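Local coordinates for protein Plm1 (Streptomyces sp. HK803, PDB 4HXY) that probably reduces the beta-keto group of a growing polyketide chain with NADPH, as the ketoreductase domain of the first module of phoslactomycin biosynthesis, at residues Val88-Val93 / Leu131-Asp136; Val95-Asp100 / Ala162-Gln167. All blocks are in the same frame, centred on the assembly; numbering follows the deposited sequence.

Contact 1: residues Val88-Val93 / Leu131-Asp136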
loop_
_atom_site.group_PDB
_atom_site.type_symbol
_atom_site.label_atom_id
_atom_site.label_comp_id
_atom_site.label_asym_id
_atom_site.label_seq_id
_atom_site.Cartn_x
_atom_site.Cartn_y
_atom_site.Cartn_z
ATOM N N VAL A 88 11.727 9.326 -9.397
ATOM C CA VAL A 88 10.569 10.085 -9.897
ATOM C C VAL A 88 9.505 9.162 -10.502
ATOM O O VAL A 88 9.816 8.196 -11.191
ATOM C CB VAL A 88 10.938 11.174 -10.929
ATOM C CG1 VAL A 88 11.668 12.307 -10.251
ATOM C CG2 VAL A 88 11.763 10.589 -12.096
ATOM N N THR A 89 8.259 9.469 -10.188
ATOM C CA THR A 89 7.100 8.729 -10.637
ATOM C C THR A 89 6.098 9.734 -11.203
ATOM O O THR A 89 6.338 10.936 -11.158
ATOM C CB THR A 89 6.426 8.009 -9.471
ATOM O OG1 THR A 89 6.041 8.958 -8.458
ATOM C CG2 THR A 89 7.387 7.002 -8.862
ATOM N N SER A 90 5.018 9.218 -11.773
ATOM C CA SER A 90 3.836 10.004 -12.131
ATOM C C SER A 90 2.573 9.191 -11.821
ATOM O O SER A 90 2.566 7.954 -11.929
ATOM C CB SER A 90 3.881 10.415 -13.616
ATOM O OG SER A 90 3.778 9.266 -14.421
ATOM N N ARG A 91 1.534 9.888 -11.362
ATOM C CA ARG A 91 0.236 9.303 -11.020
ATOM C C ARG A 91 0.323 8.349 -9.810
ATOM O O ARG A 91 -0.562 7.546 -9.619
ATOM C CB ARG A 91 -0.398 8.574 -12.232
ATOM C CG ARG A 91 -0.670 9.459 -13.472
ATOM C CD ARG A 91 -1.014 8.620 -14.716
ATOM N NE ARG A 91 -2.198 7.792 -14.516
ATOM C CZ ARG A 91 -2.437 6.611 -15.089
ATOM N NH1 ARG A 91 -1.566 6.054 -15.926
ATOM N NH2 ARG A 91 -3.567 5.966 -14.803
ATOM N N ALA A 92 1.363 8.485 -8.982
ATOM C CA ALA A 92 1.628 7.514 -7.914
ATOM C C ALA A 92 0.903 7.865 -6.603
ATOM O O ALA A 92 0.654 6.983 -5.778
ATOM C CB ALA A 92 3.135 7.360 -7.688
ATOM N N VAL A 93 0.559 9.139 -6.445
ATOM C CA VAL A 93 -0.056 9.691 -5.232
ATOM C C VAL A 93 -1.190 10.652 -5.589
ATOM O O VAL A 93 -1.204 11.248 -6.683
ATOM C CB VAL A 93 0.999 10.419 -4.330
ATOM C CG1 VAL A 93 2.095 9.448 -3.887
ATOM C CG2 VAL A 93 1.634 11.617 -5.029
ATOM N N LEU A 131 5.618 13.520 -10.248
ATOM C CA LEU A 131 5.518 14.628 -11.184
ATOM C C LEU A 131 4.274 14.449 -12.045
ATOM O O LEU A 131 3.767 13.350 -12.192
ATOM C CB LEU A 131 6.739 14.646 -12.114
ATOM C CG LEU A 131 8.108 14.723 -11.442
ATOM C CD1 LEU A 131 9.180 14.679 -12.499
ATOM C CD2 LEU A 131 8.247 15.965 -10.588
ATOM N N PRO A 132 3.778 15.546 -12.612
ATOM C CA PRO A 132 2.742 15.388 -13.624
ATOM C C PRO A 132 3.257 14.578 -14.795
ATOM O O PRO A 132 4.465 14.506 -15.019
ATOM C CB PRO A 132 2.488 16.822 -14.092
ATOM C CG PRO A 132 3.049 17.697 -13.047
ATOM C CD PRO A 132 4.190 16.944 -12.454
ATOM N N GLU A 133 2.327 13.968 -15.524
ATOM C CA GLU A 133 2.649 13.205 -16.722
ATOM C C GLU A 133 3.387 14.074 -17.745
ATOM O O GLU A 133 4.463 13.708 -18.226
ATOM C CB GLU A 133 1.368 12.641 -17.337
ATOM C CG GLU A 133 0.784 11.425 -16.637
ATOM C CD GLU A 133 1.234 10.111 -17.266
ATOM O OE1 GLU A 133 0.453 9.531 -18.057
ATOM O OE2 GLU A 133 2.368 9.664 -16.983
ATOM N N ARG A 134 2.812 15.228 -18.063
ATOM C CA ARG A 134 3.412 16.164 -19.003
ATOM C C ARG A 134 4.394 17.044 -18.254
ATOM O O ARG A 134 4.015 17.800 -17.371
ATOM C CB ARG A 134 2.339 16.994 -19.707
ATOM C CG ARG A 134 2.874 18.142 -20.591
ATOM C CD ARG A 134 3.864 17.670 -21.653
ATOM N NE ARG A 134 3.342 16.618 -22.506
ATOM C CZ ARG A 134 2.589 16.792 -23.595
ATOM N NH1 ARG A 134 2.257 18.019 -23.996
ATOM N NH2 ARG A 134 2.174 15.749 -24.308
ATOM N N ILE A 135 5.666 16.904 -18.594
ATOM C CA ILE A 135 6.707 17.692 -17.970
ATOM C C ILE A 135 6.858 19.023 -18.695
ATOM O O ILE A 135 7.493 19.119 -19.744
ATOM C CB ILE A 135 8.017 16.914 -17.936
ATOM C CG1 ILE A 135 7.817 15.630 -17.125
ATOM C CG2 ILE A 135 9.114 17.753 -17.274
ATOM C CD1 ILE A 135 8.930 14.633 -17.268
ATOM N N ASP A 136 6.240 20.043 -18.128
ATOM C CA ASP A 136 6.408 21.402 -18.620
ATOM C C ASP A 136 7.623 22.050 -17.952
ATOM O O ASP A 136 8.285 21.439 -17.101
ATOM C CB ASP A 136 5.107 22.208 -18.451
ATOM C CG ASP A 136 4.654 22.340 -16.995
ATOM O OD1 ASP A 136 5.417 21.999 -16.067
ATOM O OD2 ASP A 136 3.506 22.784 -16.789
HETATM O O HOH W 1 1.513 12.690 -11.102
#
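Glu133 reaches across to Ser90 and Arg91. From its CB the chain turns to a CG that lies anti to the carbonyl carbon, where this CG packs 3.8 Å from CD of Arg91. A sharp bend at chi2 (-95°) swings Glu133 CD alongside the same methylene, 3.7 Å from Arg91 CD. At the tip the two oxygens part company. In the conformer described, one of two modelled, OE2 accepts a hydrogen bond from Ser90 OG at 3.0 Å, the hydroxyl coming from above the carboxylate plane, whereas OE1 stays beside Arg91 CD. Arg91 NH1 is 4.6 Å from Glu133 OE1, beyond a salt bridge, so any attraction is probably weak; the arginine's NE bonds Ala102 O and NH1 has a long, weak ion pair with Asp104. Next to this polar pair two neighbouring parallel strands of what is probably the structural subdomain of the ketoreductase, a Rossmann-like part away from NADPH, lie side by side: Leu131 N gives a nearly straight bond (173°) to Thr89 O at 2.8 Å. One step on, the backbones part, and a water bridges them, accepting from Arg91 N and donating to Leu131 O at 2.6 Å. Thr89, turned to the other side, hydrogen-bonds through OG1 with Asp130 and Trp111. Val88 CG1 meets Leu131 CD1 at 4.1 Å, packed against helix 137-148, where Val88 touches Leu143 and Leu131 touches Thr139.

Contact 2: residues Val95-Asp100 / Ala162-Gln167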
loop_
_atom_site.group_PDB
_atom_site.type_symbol
_atom_site.label_atom_id
_atom_site.label_comp_id
_atom_site.label_asym_id
_atom_site.label_seq_id
_atom_site.Cartn_x
_atom_site.Cartn_y
_atom_site.Cartn_z
ATOM N N VAL A 95 -2.665 13.972 -4.256
ATOM C CA VAL A 95 -2.437 15.108 -3.357
ATOM C C VAL A 95 -3.735 15.716 -2.801
ATOM O O VAL A 95 -3.738 16.292 -1.714
ATOM C CB VAL A 95 -1.587 16.187 -4.025
ATOM C CG1 VAL A 95 -1.463 17.390 -3.115
ATOM C CG2 VAL A 95 -0.210 15.624 -4.360
ATOM N N GLY A 96 -4.829 15.552 -3.530
ATOM C CA GLY A 96 -6.136 16.087 -3.127
ATOM C C GLY A 96 -6.387 17.474 -3.695
ATOM O O GLY A 96 -7.161 18.249 -3.125
ATOM N N THR A 97 -5.719 17.785 -4.805
ATOM C CA THR A 97 -5.932 19.038 -5.537
ATOM C C THR A 97 -6.821 18.795 -6.767
ATOM O O THR A 97 -7.187 17.654 -7.067
ATOM C CB THR A 97 -4.593 19.664 -5.972
ATOM O OG1 THR A 97 -4.841 20.871 -6.695
ATOM C CG2 THR A 97 -3.791 18.713 -6.849
ATOM N N VAL A 98 -7.164 19.875 -7.468
ATOM C CA VAL A 98 -8.015 19.813 -8.668
ATOM C C VAL A 98 -7.302 19.158 -9.860
ATOM O O VAL A 98 -7.942 18.492 -10.680
ATOM C CB VAL A 98 -8.539 21.237 -9.055
ATOM C CG1 VAL A 98 -9.055 21.285 -10.499
ATOM C CG2 VAL A 98 -9.631 21.689 -8.078
ATOM N N ASP A 99 -5.983 19.328 -9.945
ATOM C CA ASP A 99 -5.196 18.771 -11.057
ATOM C C ASP A 99 -4.520 17.440 -10.703
ATOM O O ASP A 99 -3.494 17.070 -11.292
ATOM C CB ASP A 99 -4.161 19.792 -11.563
ATOM C CG ASP A 99 -3.085 20.114 -10.531
ATOM O OD1 ASP A 99 -3.278 19.785 -9.343
ATOM O OD2 ASP A 99 -2.051 20.708 -10.916
ATOM N N ASP A 100 -5.090 16.723 -9.736
ATOM C CA ASP A 100 -4.633 15.365 -9.444
ATOM C C ASP A 100 -4.968 14.454 -10.617
ATOM O O ASP A 100 -6.122 14.403 -11.037
ATOM C CB ASP A 100 -5.309 14.806 -8.198
ATOM C CG ASP A 100 -4.423 14.858 -6.967
ATOM O OD1 ASP A 100 -3.169 14.669 -7.061
ATOM O OD2 ASP A 100 -5.022 15.065 -5.889
ATOM N N ALA A 162 5.587 15.841 -4.041
ATOM C CA ALA A 162 4.815 15.845 -5.258
ATOM C C ALA A 162 4.834 17.240 -5.854
ATOM O O ALA A 162 4.785 18.241 -5.135
ATOM C CB ALA A 162 3.372 15.385 -4.987
ATOM N N VAL A 163 4.910 17.293 -7.175
ATOM C CA VAL A 163 4.794 18.555 -7.919
ATOM C C VAL A 163 3.412 18.642 -8.554
ATOM O O VAL A 163 2.961 17.722 -9.239
ATOM C CB VAL A 163 5.905 18.714 -8.991
ATOM C CG1 VAL A 163 5.722 20.051 -9.710
ATOM C CG2 VAL A 163 7.277 18.643 -8.350
ATOM N N ARG A 164 2.704 19.733 -8.255
ATOM C CA ARG A 164 1.371 19.986 -8.813
ATOM C C ARG A 164 1.294 21.461 -9.164
ATOM O O ARG A 164 1.565 22.312 -8.315
ATOM C CB ARG A 164 0.262 19.635 -7.817
ATOM C CG ARG A 164 0.199 18.138 -7.407
ATOM C CD ARG A 164 -0.247 17.243 -8.550
ATOM N NE ARG A 164 -0.440 15.847 -8.143
ATOM C CZ ARG A 164 0.493 14.898 -8.203
ATOM N NH1 ARG A 164 1.725 15.160 -8.636
ATOM N NH2 ARG A 164 0.184 13.678 -7.821
ATOM N N ASP A 165 0.995 21.741 -10.431
ATOM C CA ASP A 165 0.945 23.120 -10.963
ATOM C C ASP A 165 2.196 23.921 -10.586
ATOM O O ASP A 165 2.126 25.085 -10.172
ATOM C CB ASP A 165 -0.337 23.839 -10.512
ATOM C CG ASP A 165 -0.724 25.010 -11.447
ATOM O OD1 ASP A 165 -0.146 25.141 -12.558
ATOM O OD2 ASP A 165 -1.626 25.791 -11.065
ATOM N N GLY A 166 3.354 23.284 -10.697
ATOM C CA GLY A 166 4.618 23.938 -10.386
ATOM C C GLY A 166 4.939 24.175 -8.914
ATOM O O GLY A 166 5.956 24.776 -8.602
ATOM N N GLN A 167 4.085 23.702 -8.012
ATOM C CA GLN A 167 4.311 23.853 -6.578
ATOM C C GLN A 167 4.715 22.515 -5.985
ATOM O O GLN A 167 4.264 21.479 -6.459
ATOM C CB GLN A 167 3.035 24.321 -5.888
ATOM C CG GLN A 167 2.534 25.670 -6.367
ATOM C CD GLN A 167 3.321 26.787 -5.740
ATOM O OE1 GLN A 167 3.105 27.125 -4.572
ATOM N NE2 GLN A 167 4.262 27.347 -6.493
HETATM O O HOH W 2 0.164 19.501 -12.204
#
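Charge pairing centres on Arg164, held by Asp130 through NH2 and by Asp100 through NE. OD1 of Asp100 accepts the N-H of Arg164 NE at 3.2 Å and 170°. This OD1 lies at the edge of the guanidinium, in its plane, but the two flat groups stand 82° apart, so the arginine reaches OD1 from above the carboxylate plane. Arg164 NH1 bonds the carbonyl O of Val163; with all three nitrogens engaged, the rotation of the buried guanidinium is well fixed.

Backbone amides of the same loop also grip the Asp100 carboxylate. OD1 of Asp100 accepts Val95 N at 2.9 Å on its syn lone pair, while Asp100 OD2 takes Gly96 N at a very short 2.4 Å, also syn, and Thr97 N from above the plane. Three successive amides plus an arginine would stabilise the ionised aspartate, and they shape the loop that closes with the type I turn Thr97-Asp100.

Apolar contact is made by Val95 CG2, which sits 3.6 Å from Ala162 CB and also rests over one face of the guanidinium, toward its rim. Thr97 CG2 brushes the aliphatic run of Arg164 at CG.

Water-mediated bonding joins the exposed ends: one water donates to Asp99 OD2 at 2.8 Å and accepts from Asp165 N at 3.0 Å. Asp165 belongs to the tight type I' turn Arg164-Gln167, which makes a two-residue beta hairpin of strands 160-164 and 167-175.

The loop thus leads from strand 85-90 toward helix 105-120, lying against this hairpin: Trp169 of strand 167-175 touches Val95 and Arg164, and Trp12 of strand 6-14 touches Val95 and Ala162.

Overall arrangement
Following the chain, after strands 6-14, 28-32 and 59-63, strand 85-90 runs into 88-93, and the next loop holds 95-100. The chain then passes through helix 105-120 and strand 125-131 before 131-136 closes contact 1. Helix 137-148 and strand 160-164 follow, and 162-167 closes contact 2. The two loops therefore cross, each starting before the other ends. Their centres lie about 10 Å apart, and they meet directly where Leu131 CD2 packs on Val163 CG2. Contact 1 joins two adjacent parallel strands; contact 2 ties the loop after the first of them to the hairpin that follows the second. Together they link strands 85-90, 125-131 and 160-164 in the part of the fold away from NADPH.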